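Local coordinates for uncharacterized protein (PDB 3OI8) that binds adenosine through its pair of CBS domains and, as part of a longer CorC-family protein, probably plays a role in magnesium and cobalt transport, at residues N51-N56 with T63-D68; H71-V76 with L85-A90; A112-E117 with I137-Y142. All blocks are in the same frame, centred on the assembly; numbering follows the deposited sequence.

Contact 1: residues N51-N56 with T63-D68; sequences NVLKEN and TAYVID. With ADN (adenosine), chain C.
Asn51 works in two directions at once, its backbone reading adenosine while its side chain meets the helix. The backbone N donates to N1 of the adenine, Asn51 N to ADN N1 being 2.7 Å with an N-H...N angle of 159°, and Asn51 O accepts from the exocyclic amine, ADN N6, at 3.1 Å. Main chain thus pairs with the N1/N6 side of the base, a donor facing an acceptor and an acceptor facing a donor, which suits adenine. The side chain leaves with CG anti to the carbonyl carbon (chi1 -69°) and crosses the end of Tyr65 obliquely, the amide and phenol planes 82° apart. Asn51 ND2 lies 2.9 Å from Tyr65 OH, but the bond is bent and weak, and Asn51 CB touches the same hydroxyl at 3.2 Å. The stronger partner of the amide is His71, hydrogen-bonded to OD1, so one side chain links the phenol to a histidine of the adenosine pocket.

Strand 53-54 and helix 59-69 are the first two elements of a beta-alpha-beta unit of the first CBS domain, completed by strand 73-77. Tyr65 reaches back from the helix to the strand with CG anti to its backbone N. Along the ring, Tyr65 CE2 comes within 3.6 Å of Val52 O, and Tyr65 CD2 meets Leu53 CD2, also at 3.6 Å. A water held by Tyr65 OH makes a weak, long bond with Val52 N. Deeper in, the other leucine branch, Leu53 CD1, approaches Val66 CG2 at 4.4 Å, and both residues pack on Phe74 of the central strand. Backbone bonds to Pro75 and Ile77 fix Leu53 in the sheet, while the outer side of the helix carries Thr63 and Ile67 against Phe98 and Lys95 of the second subunit.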
loop_
_atom_site.group_PDB
_atom_site.type_symbol
_atom_site.label_atom_id
_atom_site.label_comp_id
_atom_site.label_asym_id
_atom_site.label_seq_id
_atom_site.Cartn_x
_atom_site.Cartn_y
_atom_site.Cartn_z
ATOM N N ASN A 51 -6.181 2.037 17.231
ATOM C CA ASN A 51 -6.316 0.713 17.824
ATOM C C ASN A 51 -4.930 0.198 18.180
ATOM O O ASN A 51 -4.104 -0.007 17.285
ATOM C CB ASN A 51 -7.003 -0.262 16.855
ATOM C CG ASN A 51 -8.471 0.065 16.633
ATOM O OD1 ASN A 51 -8.940 0.094 15.497
ATOM N ND2 ASN A 51 -9.201 0.312 17.719
ATOM N N VAL A 52 -4.668 0.004 19.476
ATOM C CA VAL A 52 -3.338 -0.411 19.933
ATOM C C VAL A 52 -3.358 -1.756 20.674
ATOM O O VAL A 52 -4.417 -2.237 21.089
ATOM C CB VAL A 52 -2.720 0.649 20.870
ATOM C CG1 VAL A 52 -2.602 2.000 20.155
ATOM C CG2 VAL A 52 -3.563 0.789 22.146
ATOM N N LEU A 53 -2.180 -2.349 20.862
ATOM C CA LEU A 53 -2.059 -3.577 21.656
ATOM C C LEU A 53 -1.239 -3.299 22.908
ATOM O O LEU A 53 -0.270 -2.536 22.848
ATOM C CB LEU A 53 -1.354 -4.662 20.835
ATOM C CG LEU A 53 -2.029 -5.011 19.499
ATOM C CD1 LEU A 53 -1.151 -5.967 18.709
ATOM C CD2 LEU A 53 -3.405 -5.612 19.743
ATOM N N LYS A 54 -1.610 -3.921 24.029
ATOM C CA LYS A 54 -0.877 -3.749 25.280
ATOM C C LYS A 54 0.316 -4.690 25.308
ATOM O O LYS A 54 0.223 -5.844 24.904
ATOM C CB LYS A 54 -1.745 -4.042 26.514
ATOM C CG LYS A 54 -3.139 -3.436 26.529
ATOM C CD LYS A 54 -3.153 -1.971 26.160
ATOM C CE LYS A 54 -4.599 -1.467 26.101
ATOM N NZ LYS A 54 -4.795 -0.268 25.229
ATOM N N GLU A 55 1.435 -4.167 25.780
ATOM C CA GLU A 55 2.700 -4.880 25.916
ATOM C C GLU A 55 2.531 -6.330 26.385
ATOM O O GLU A 55 3.083 -7.258 25.789
ATOM C CB GLU A 55 3.555 -4.105 26.943
ATOM C CG GLU A 55 5.037 -4.429 26.972
ATOM C CD GLU A 55 5.824 -3.510 27.919
ATOM O OE1 GLU A 55 5.200 -2.765 28.716
ATOM O OE2 GLU A 55 7.076 -3.531 27.861
ATOM N N ASN A 56 1.772 -6.522 27.462
ATOM C CA ASN A 56 1.764 -7.809 28.163
ATOM C C ASN A 56 0.523 -8.668 27.903
ATOM O O ASN A 56 0.267 -9.641 28.613
ATOM C CB ASN A 56 1.955 -7.600 29.676
ATOM C CG ASN A 56 3.357 -7.122 30.035
ATOM O OD1 ASN A 56 4.337 -7.444 29.356
ATOM N ND2 ASN A 56 3.460 -6.360 31.122
ATOM N N THR A 63 -4.695 -11.787 19.277
ATOM C CA THR A 63 -5.161 -12.332 18.010
ATOM C C THR A 63 -6.634 -11.989 17.742
ATOM O O THR A 63 -6.993 -11.601 16.631
ATOM C CB THR A 63 -4.926 -13.864 17.913
ATOM O OG1 THR A 63 -3.516 -14.129 17.905
ATOM C CG2 THR A 63 -5.529 -14.415 16.633
ATOM N N ALA A 64 -7.479 -12.138 18.758
ATOM C CA ALA A 64 -8.898 -11.828 18.609
ATOM C C ALA A 64 -9.121 -10.347 18.284
ATOM O O ALA A 64 -9.980 -10.005 17.483
ATOM C CB ALA A 64 -9.679 -12.239 19.858
ATOM N N TYR A 65 -8.331 -9.475 18.900
ATOM C CA TYR A 65 -8.456 -8.044 18.676
ATOM C C TYR A 65 -8.008 -7.692 17.259
ATOM O O TYR A 65 -8.676 -6.921 16.559
ATOM C CB TYR A 65 -7.642 -7.276 19.717
ATOM C CG TYR A 65 -7.776 -5.770 19.658
ATOM C CD1 TYR A 65 -8.838 -5.123 20.274
ATOM C CD2 TYR A 65 -6.821 -4.990 18.995
ATOM C CE1 TYR A 65 -8.964 -3.739 20.230
ATOM C CE2 TYR A 65 -6.934 -3.608 18.945
ATOM C CZ TYR A 65 -8.011 -2.987 19.570
ATOM O OH TYR A 65 -8.138 -1.620 19.531
ATOM N N VAL A 66 -6.892 -8.279 16.833
ATOM C CA VAL A 66 -6.374 -8.073 15.478
ATOM C C VAL A 66 -7.383 -8.500 14.407
ATOM O O VAL A 66 -7.580 -7.809 13.412
ATOM C CB VAL A 66 -5.064 -8.853 15.268
ATOM C CG1 VAL A 66 -4.691 -8.901 13.801
ATOM C CG2 VAL A 66 -3.926 -8.235 16.097
ATOM N N ILE A 67 -8.033 -9.639 14.617
ATOM C CA ILE A 67 -9.034 -10.120 13.672
ATOM C C ILE A 67 -10.261 -9.214 13.670
ATOM O O ILE A 67 -10.785 -8.849 12.612
ATOM C CB ILE A 67 -9.448 -11.553 14.006
ATOM C CG1 ILE A 67 -8.307 -12.515 13.666
ATOM C CG2 ILE A 67 -10.768 -11.925 13.301
ATOM C CD1 ILE A 67 -8.481 -13.890 14.277
ATOM N N ASP A 68 -10.694 -8.832 14.864
ATOM C CA ASP A 68 -11.869 -7.991 15.023
ATOM C C ASP A 68 -11.724 -6.653 14.305
ATOM O O ASP A 68 -12.643 -6.213 13.630
ATOM C CB ASP A 68 -12.156 -7.749 16.506
ATOM C CG ASP A 68 -13.530 -7.140 16.738
ATOM O OD1 ASP A 68 -14.474 -7.506 16.002
ATOM O OD2 ASP A 68 -13.668 -6.299 17.654
HETATM O "O5'" ADN C . -7.403 -0.731 8.291
HETATM C "C5'" ADN C . -8.344 -0.087 7.470
HETATM C "C4'" ADN C . -8.301 1.452 7.714
HETATM O "O4'" ADN C . -8.299 1.736 9.144
HETATM C "C3'" ADN C . -7.026 2.077 7.108
HETATM O "O3'" ADN C . -7.340 2.720 5.902
HETATM C "C2'" ADN C . -6.558 3.079 8.135
HETATM O "O2'" ADN C . -7.098 4.352 7.858
HETATM C "C1'" ADN C . -7.155 2.595 9.456
HETATM N N9 ADN C . -6.178 1.860 10.258
HETATM C C8 ADN C . -5.177 0.820 9.776
HETATM N N7 ADN C . -4.433 0.317 10.984
HETATM C C5 ADN C . -4.990 1.046 12.219
HETATM C C6 ADN C . -4.638 0.952 13.735
HETATM N N6 ADN C . -3.628 -0.006 14.185
HETATM N N1 ADN C . -5.351 1.786 14.695
HETATM C C2 ADN C . -6.437 2.746 14.234
HETATM N N3 ADN C . -6.786 2.836 12.747
HETATM C C4 ADN C . -6.061 1.988 11.767
HETATM O O HOH W 1 -7.371 0.252 21.614
#

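Contact 2: residues H71-V76 with L85-A90. With ADN (adenosine), chain C.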
loop_
_atom_site.group_PDB
_atom_site.type_symbol
_atom_site.label_atom_id
_atom_site.label_comp_id
_atom_site.label_asym_id
_atom_site.label_seq_id
_atom_site.Cartn_x
_atom_site.Cartn_y
_atom_site.Cartn_z
ATOM N N HIS A 71 -7.150 -4.680 11.041
ATOM C CA HIS A 71 -5.991 -3.895 10.592
ATOM C C HIS A 71 -4.809 -4.817 10.356
ATOM O O HIS A 71 -4.767 -5.947 10.867
ATOM C CB HIS A 71 -5.572 -2.822 11.614
ATOM C CG HIS A 71 -6.662 -1.870 11.995
ATOM N ND1 HIS A 71 -7.372 -1.136 11.068
ATOM C CD2 HIS A 71 -7.139 -1.505 13.211
ATOM C CE1 HIS A 71 -8.256 -0.379 11.696
ATOM N NE2 HIS A 71 -8.134 -0.586 12.996
ATOM N N SER A 72 -3.822 -4.325 9.616
ATOM C CA SER A 72 -2.614 -5.101 9.358
ATOM C C SER A 72 -1.476 -4.793 10.323
ATOM O O SER A 72 -0.640 -5.661 10.592
ATOM C CB SER A 72 -2.136 -4.883 7.915
ATOM O OG SER A 72 -3.091 -5.383 6.991
ATOM N N ARG A 73 -1.432 -3.554 10.821
ATOM C CA ARG A 73 -0.357 -3.110 11.726
ATOM C C ARG A 73 -0.935 -2.393 12.938
ATOM O O ARG A 73 -1.938 -1.699 12.814
ATOM C CB ARG A 73 0.605 -2.185 10.979
ATOM C CG ARG A 73 1.651 -2.947 10.184
ATOM C CD ARG A 73 2.054 -2.225 8.942
ATOM N NE ARG A 73 0.920 -2.083 8.041
ATOM C CZ ARG A 73 0.781 -2.743 6.897
ATOM N NH1 ARG A 73 -0.294 -2.541 6.153
ATOM N NH2 ARG A 73 1.716 -3.596 6.494
ATOM N N PHE A 74 -0.294 -2.575 14.098
ATOM C CA PHE A 74 -0.776 -2.038 15.377
ATOM C C PHE A 74 0.379 -1.495 16.222
ATOM O O PHE A 74 1.359 -2.209 16.463
ATOM C CB PHE A 74 -1.448 -3.156 16.183
ATOM C CG PHE A 74 -2.607 -3.807 15.478
ATOM C CD1 PHE A 74 -3.909 -3.471 15.807
ATOM C CD2 PHE A 74 -2.393 -4.752 14.496
ATOM C CE1 PHE A 74 -4.988 -4.067 15.165
ATOM C CE2 PHE A 74 -3.463 -5.344 13.840
ATOM C CZ PHE A 74 -4.761 -5.000 14.171
ATOM N N PRO A 75 0.264 -0.243 16.689
ATOM C CA PRO A 75 1.212 0.252 17.697
ATOM C C PRO A 75 1.096 -0.617 18.940
ATOM O O PRO A 75 -0.006 -1.012 19.301
ATOM C CB PRO A 75 0.667 1.646 18.052
ATOM C CG PRO A 75 -0.225 2.026 16.893
ATOM C CD PRO A 75 -0.794 0.740 16.372
ATOM N N VAL A 76 2.207 -0.898 19.599
ATOM C CA VAL A 76 2.164 -1.634 20.856
ATOM C C VAL A 76 2.575 -0.658 21.956
ATOM O O VAL A 76 3.585 0.028 21.810
ATOM C CB VAL A 76 3.104 -2.844 20.834
ATOM C CG1 VAL A 76 3.199 -3.483 22.236
ATOM C CG2 VAL A 76 2.607 -3.892 19.808
ATOM N N LEU A 85 5.908 1.368 22.096
ATOM C CA LEU A 85 7.119 0.550 22.206
ATOM C C LEU A 85 7.557 0.033 20.855
ATOM O O LEU A 85 8.695 -0.406 20.671
ATOM C CB LEU A 85 6.847 -0.637 23.134
ATOM C CG LEU A 85 6.295 -0.237 24.505
ATOM C CD1 LEU A 85 5.819 -1.456 25.286
ATOM C CD2 LEU A 85 7.353 0.542 25.283
ATOM N N GLY A 86 6.636 0.051 19.903
ATOM C CA GLY A 86 6.892 -0.609 18.647
ATOM C C GLY A 86 5.631 -0.822 17.837
ATOM O O GLY A 86 4.540 -0.389 18.225
ATOM N N ILE A 87 5.796 -1.496 16.702
ATOM C CA ILE A 87 4.696 -1.833 15.811
ATOM C C ILE A 87 4.646 -3.355 15.666
ATOM O O ILE A 87 5.676 -3.996 15.457
ATOM C CB ILE A 87 4.913 -1.239 14.392
ATOM C CG1 ILE A 87 5.276 0.248 14.450
ATOM C CG2 ILE A 87 3.695 -1.480 13.511
ATOM C CD1 ILE A 87 4.218 1.137 15.070
ATOM N N LEU A 88 3.453 -3.929 15.798
ATOM C CA LEU A 88 3.242 -5.327 15.475
ATOM C C LEU A 88 2.519 -5.402 14.155
ATOM O O LEU A 88 1.513 -4.722 13.971
ATOM C CB LEU A 88 2.364 -6.032 16.512
ATOM C CG LEU A 88 1.958 -7.413 15.959
ATOM C CD1 LEU A 88 3.069 -8.440 16.134
ATOM C CD2 LEU A 88 0.655 -7.926 16.548
ATOM N N HIS A 89 3.045 -6.230 13.254
ATOM C CA HIS A 89 2.416 -6.569 11.979
ATOM C C HIS A 89 1.620 -7.850 12.159
ATOM O O HIS A 89 2.172 -8.871 12.571
ATOM C CB HIS A 89 3.502 -6.784 10.928
ATOM C CG HIS A 89 4.258 -5.536 10.604
ATOM N ND1 HIS A 89 4.580 -5.170 9.315
ATOM C CD2 HIS A 89 4.712 -4.541 11.402
ATOM C CE1 HIS A 89 5.220 -4.014 9.337
ATOM N NE2 HIS A 89 5.314 -3.612 10.593
ATOM N N ALA A 90 0.325 -7.788 11.864
ATOM C CA ALA A 90 -0.578 -8.911 12.101
ATOM C C ALA A 90 0.006 -10.250 11.619
ATOM O O ALA A 90 -0.103 -11.277 12.292
ATOM C CB ALA A 90 -1.923 -8.651 11.406
HETATM O "O5'" ADN C . -7.403 -0.731 8.291
HETATM C "C5'" ADN C . -8.344 -0.087 7.470
HETATM C "C4'" ADN C . -8.301 1.452 7.714
HETATM O "O4'" ADN C . -8.299 1.736 9.144
HETATM C "C3'" ADN C . -7.026 2.077 7.108
HETATM O "O3'" ADN C . -7.340 2.720 5.902
HETATM C "C2'" ADN C . -6.558 3.079 8.135
HETATM O "O2'" ADN C . -7.098 4.352 7.858
HETATM C "C1'" ADN C . -7.155 2.595 9.456
HETATM N N9 ADN C . -6.178 1.860 10.258
HETATM C C8 ADN C . -5.177 0.820 9.776
HETATM N N7 ADN C . -4.433 0.317 10.984
HETATM C C5 ADN C . -4.990 1.046 12.219
HETATM C C6 ADN C . -4.638 0.952 13.735
HETATM N N6 ADN C . -3.628 -0.006 14.185
HETATM N N1 ADN C . -5.351 1.786 14.695
HETATM C C2 ADN C . -6.437 2.746 14.234
HETATM N N3 ADN C . -6.786 2.836 12.747
HETATM C C4 ADN C . -6.061 1.988 11.767
#
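Arg73 starts from a non-hydrogen-bonded pair with His89, and its side chain runs across the imidazole. Arg73 CB lies 4.1 Å from Ile87 CG2, the next side chain on the same sheet face. Arg73 CG, anti to the carbonyl carbon, sits over the imidazole, 3.6 Å from the His89 ring centroid and only 4° off the ring normal, a CH-pi contact. CD stays over that face, nearest His89 CE1. Bends at chi2 and chi3 then turn the guanidinium nearly perpendicular to the imidazole, and Ser72 CB lies against one face of it. His89 ND1 lies near its plane at the edge, 4.3 Å from Arg73 NH2 without contact. The backbone of the same residue serves the ligand, Arg73 O accepting from ADN N6 at 2.8 Å.

Just before it, His71 lays its ring face over adenine, centred near ADN C5, while His71 ND1 and ADN O5' share a hydrogen bond of 2.8 Å. With NE2 bonded to Asn51, both nitrogens hold the ring's rotation.

The strands run antiparallel, with Phe74 and Leu88 exchanging two bonds. Farther along, Val76 N donates to Gly86 O and Val76 O accepts from Leu85 N, two residues facing one: a classic beta bulge.

This beta hairpin, strands 73-77 and 84-89, lies between two layers: Phe74, Val76 and Leu88 face helices 59-69 and 105-108, whereas Arg73, Pro75 and Ile87 meet strand 135-139 of the second CBS domain.

Contact 3: residues A112-E117 with I137-Y142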
loop_
_atom_site.group_PDB
_atom_site.type_symbol
_atom_site.label_atom_id
_atom_site.label_comp_id
_atom_site.label_asym_id
_atom_site.label_seq_id
_atom_site.Cartn_x
_atom_site.Cartn_y
_atom_site.Cartn_z
ATOM N N ALA A 112 9.177 1.496 16.030
ATOM C CA ALA A 112 8.267 2.488 15.447
ATOM C C ALA A 112 9.051 3.613 14.776
ATOM O O ALA A 112 10.082 4.048 15.283
ATOM C CB ALA A 112 7.370 3.067 16.526
ATOM N N VAL A 113 8.562 4.076 13.631
ATOM C CA VAL A 113 9.098 5.284 13.013
ATOM C C VAL A 113 8.251 6.468 13.478
ATOM O O VAL A 113 7.024 6.382 13.501
ATOM C CB VAL A 113 9.082 5.166 11.484
ATOM C CG1 VAL A 113 9.431 6.486 10.849
ATOM C CG2 VAL A 113 10.057 4.084 11.041
ATOM N N PHE A 114 8.898 7.542 13.914
ATOM C CA PHE A 114 8.181 8.710 14.439
ATOM C C PHE A 114 8.269 9.890 13.477
ATOM O O PHE A 114 9.308 10.107 12.850
ATOM C CB PHE A 114 8.731 9.103 15.813
ATOM C CG PHE A 114 8.547 8.039 16.862
ATOM C CD1 PHE A 114 7.334 7.885 17.498
ATOM C CD2 PHE A 114 9.574 7.173 17.180
ATOM C CE1 PHE A 114 7.153 6.889 18.464
ATOM C CE2 PHE A 114 9.399 6.182 18.132
ATOM C CZ PHE A 114 8.186 6.041 18.771
ATOM N N VAL A 115 7.178 10.638 13.339
ATOM C CA VAL A 115 7.175 11.831 12.482
ATOM C C VAL A 115 6.330 12.923 13.126
ATOM O O VAL A 115 5.368 12.613 13.836
ATOM C CB VAL A 115 6.585 11.539 11.088
ATOM C CG1 VAL A 115 7.442 10.515 10.324
ATOM C CG2 VAL A 115 5.146 11.049 11.212
ATOM N N PRO A 116 6.670 14.204 12.866
ATOM C CA PRO A 116 5.885 15.360 13.347
ATOM C C PRO A 116 4.671 15.616 12.461
ATOM O O PRO A 116 4.637 15.155 11.318
ATOM C CB PRO A 116 6.852 16.542 13.213
ATOM C CG PRO A 116 8.026 16.038 12.371
ATOM C CD PRO A 116 7.770 14.609 11.974
ATOM N N GLU A 117 3.696 16.353 12.979
ATOM C CA GLU A 117 2.440 16.589 12.269
ATOM C C GLU A 117 2.635 17.459 11.029
ATOM O O GLU A 117 1.818 17.433 10.101
ATOM C CB GLU A 117 1.429 17.283 13.199
ATOM C CG GLU A 117 1.075 16.528 14.475
ATOM C CD GLU A 117 0.089 17.298 15.357
ATOM O OE1 GLU A 117 -0.451 18.328 14.890
ATOM O OE2 GLU A 117 -0.143 16.875 16.513
ATOM N N ILE A 137 4.252 6.730 13.633
ATOM C CA ILE A 137 3.577 7.297 14.792
ATOM C C ILE A 137 3.819 8.796 14.743
ATOM O O ILE A 137 4.958 9.237 14.579
ATOM C CB ILE A 137 4.165 6.734 16.091
ATOM C CG1 ILE A 137 4.032 5.197 16.132
ATOM C CG2 ILE A 137 3.552 7.459 17.304
ATOM C CD1 ILE A 137 2.607 4.676 16.088
ATOM N N VAL A 138 2.750 9.577 14.866
ATOM C CA VAL A 138 2.859 11.022 14.802
ATOM C C VAL A 138 3.070 11.577 16.204
ATOM O O VAL A 138 2.351 11.216 17.133
ATOM C CB VAL A 138 1.614 11.616 14.156
ATOM C CG1 VAL A 138 1.759 13.143 13.965
ATOM C CG2 VAL A 138 1.373 10.905 12.817
ATOM N N ILE A 139 4.080 12.430 16.341
ATOM C CA ILE A 139 4.486 12.995 17.623
ATOM C C ILE A 139 4.133 14.486 17.663
ATOM O O ILE A 139 4.323 15.191 16.684
ATOM C CB ILE A 139 6.014 12.841 17.805
ATOM C CG1 ILE A 139 6.401 11.367 17.871
ATOM C CG2 ILE A 139 6.496 13.577 19.046
ATOM C CD1 ILE A 139 5.676 10.599 18.956
ATOM N N ASP A 140 3.624 14.972 18.790
ATOM C CA ASP A 140 3.320 16.394 18.912
ATOM C C ASP A 140 4.595 17.171 19.245
ATOM O O ASP A 140 5.662 16.578 19.416
ATOM C CB ASP A 140 2.210 16.648 19.953
ATOM C CG ASP A 140 2.600 16.225 21.362
ATOM O OD1 ASP A 140 3.784 16.348 21.736
ATOM O OD2 ASP A 140 1.705 15.778 22.115
ATOM N N GLU A 141 4.487 18.491 19.345
ATOM C CA GLU A 141 5.671 19.323 19.531
ATOM C C GLU A 141 6.284 19.199 20.930
ATOM O O GLU A 141 7.265 19.872 21.240
ATOM C CB GLU A 141 5.367 20.789 19.200
ATOM C CG GLU A 141 4.184 21.380 19.956
ATOM C CD GLU A 141 2.857 21.176 19.236
ATOM O OE1 GLU A 141 2.572 20.040 18.800
ATOM O OE2 GLU A 141 2.094 22.160 19.114
ATOM N N TYR A 142 5.716 18.331 21.761
ATOM C CA TYR A 142 6.198 18.158 23.128
ATOM C C TYR A 142 6.710 16.750 23.398
ATOM O O TYR A 142 7.188 16.469 24.493
ATOM C CB TYR A 142 5.099 18.491 24.142
ATOM C CG TYR A 142 4.431 19.830 23.928
ATOM C CD1 TYR A 142 5.144 21.016 24.076
ATOM C CD2 TYR A 142 3.083 19.910 23.594
ATOM C CE1 TYR A 142 4.537 22.249 23.886
ATOM C CE2 TYR A 142 2.463 21.141 23.409
ATOM C CZ TYR A 142 3.198 22.307 23.555
ATOM O OH TYR A 142 2.593 23.531 23.372
HETATM O O HOH W 2 4.536 17.711 15.572
#
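Ile137 opens the run with both of its peptide groups engaged: Ile137 N donates to Val113 O at 2.8 Å, almost in line with the carbonyl, and Ile137 O accepts from Val115 N. Its CG1, anti to the carbonyl carbon, reaches Ala112 CB, while CB and CG2 lie alongside the Phe114 ring, Ile137 CB being 3.7 Å from Phe114 CD1.

Val138 turns to the other face of the sheet. Val138 CG2 meets Val115 CG2 at 4.1 Å. The other branch, CG1, is crossed at about a right angle by the Glu117 chain, with Val138 CG1 and Glu117 CG 3.5 Å apart. Beyond CG the glutamate is extended, and its carboxylate ends in a salt bridge to Arg41 and a hydrogen bond to Ser146.

Ile139 returns to the Phe114 side, where Ile139 CD1 touches Phe114 CD1 at 3.5 Å. Ile139 N bonds to Val115 O at 2.8 Å from above the carbonyl plane. Ile139 O and Glu117 N are not bonded directly; a water accepts from Glu117 N and donates to Ile139 O. Asp140 then leaves the strand in an Asx turn, Asp140 OD1 accepting from Tyr142 N at 2.8 Å.

Parallel strands 114-116 and 135-139, joined through helix 121-130, form the beta-alpha-beta unit characteristic of a CBS domain, here the second of the tandem pair.

How the contacts relate
Contacts 1 and 2 share one sheet and one ligand: strand 73-77 lies between strands 53-54 and 84-89, so the helix packing of contact 1 and the hairpin of contact 2 meet around Phe74 and Leu53. Both are buried, both touch the second subunit, and both place backbone polar groups on adenine. Contact 3 belongs to the other CBS domain and is only partly buried, with Phe114 exposed and no other chain touching it. It repeats the beta-alpha-beta theme of contact 1, but through direct parallel strand pairing. Contacts 2 and 3 meet across the domain boundary by apolar packing, Pro75 and Ile87 against Ile137 and Ala112; contacts 1 and 3 do not touch.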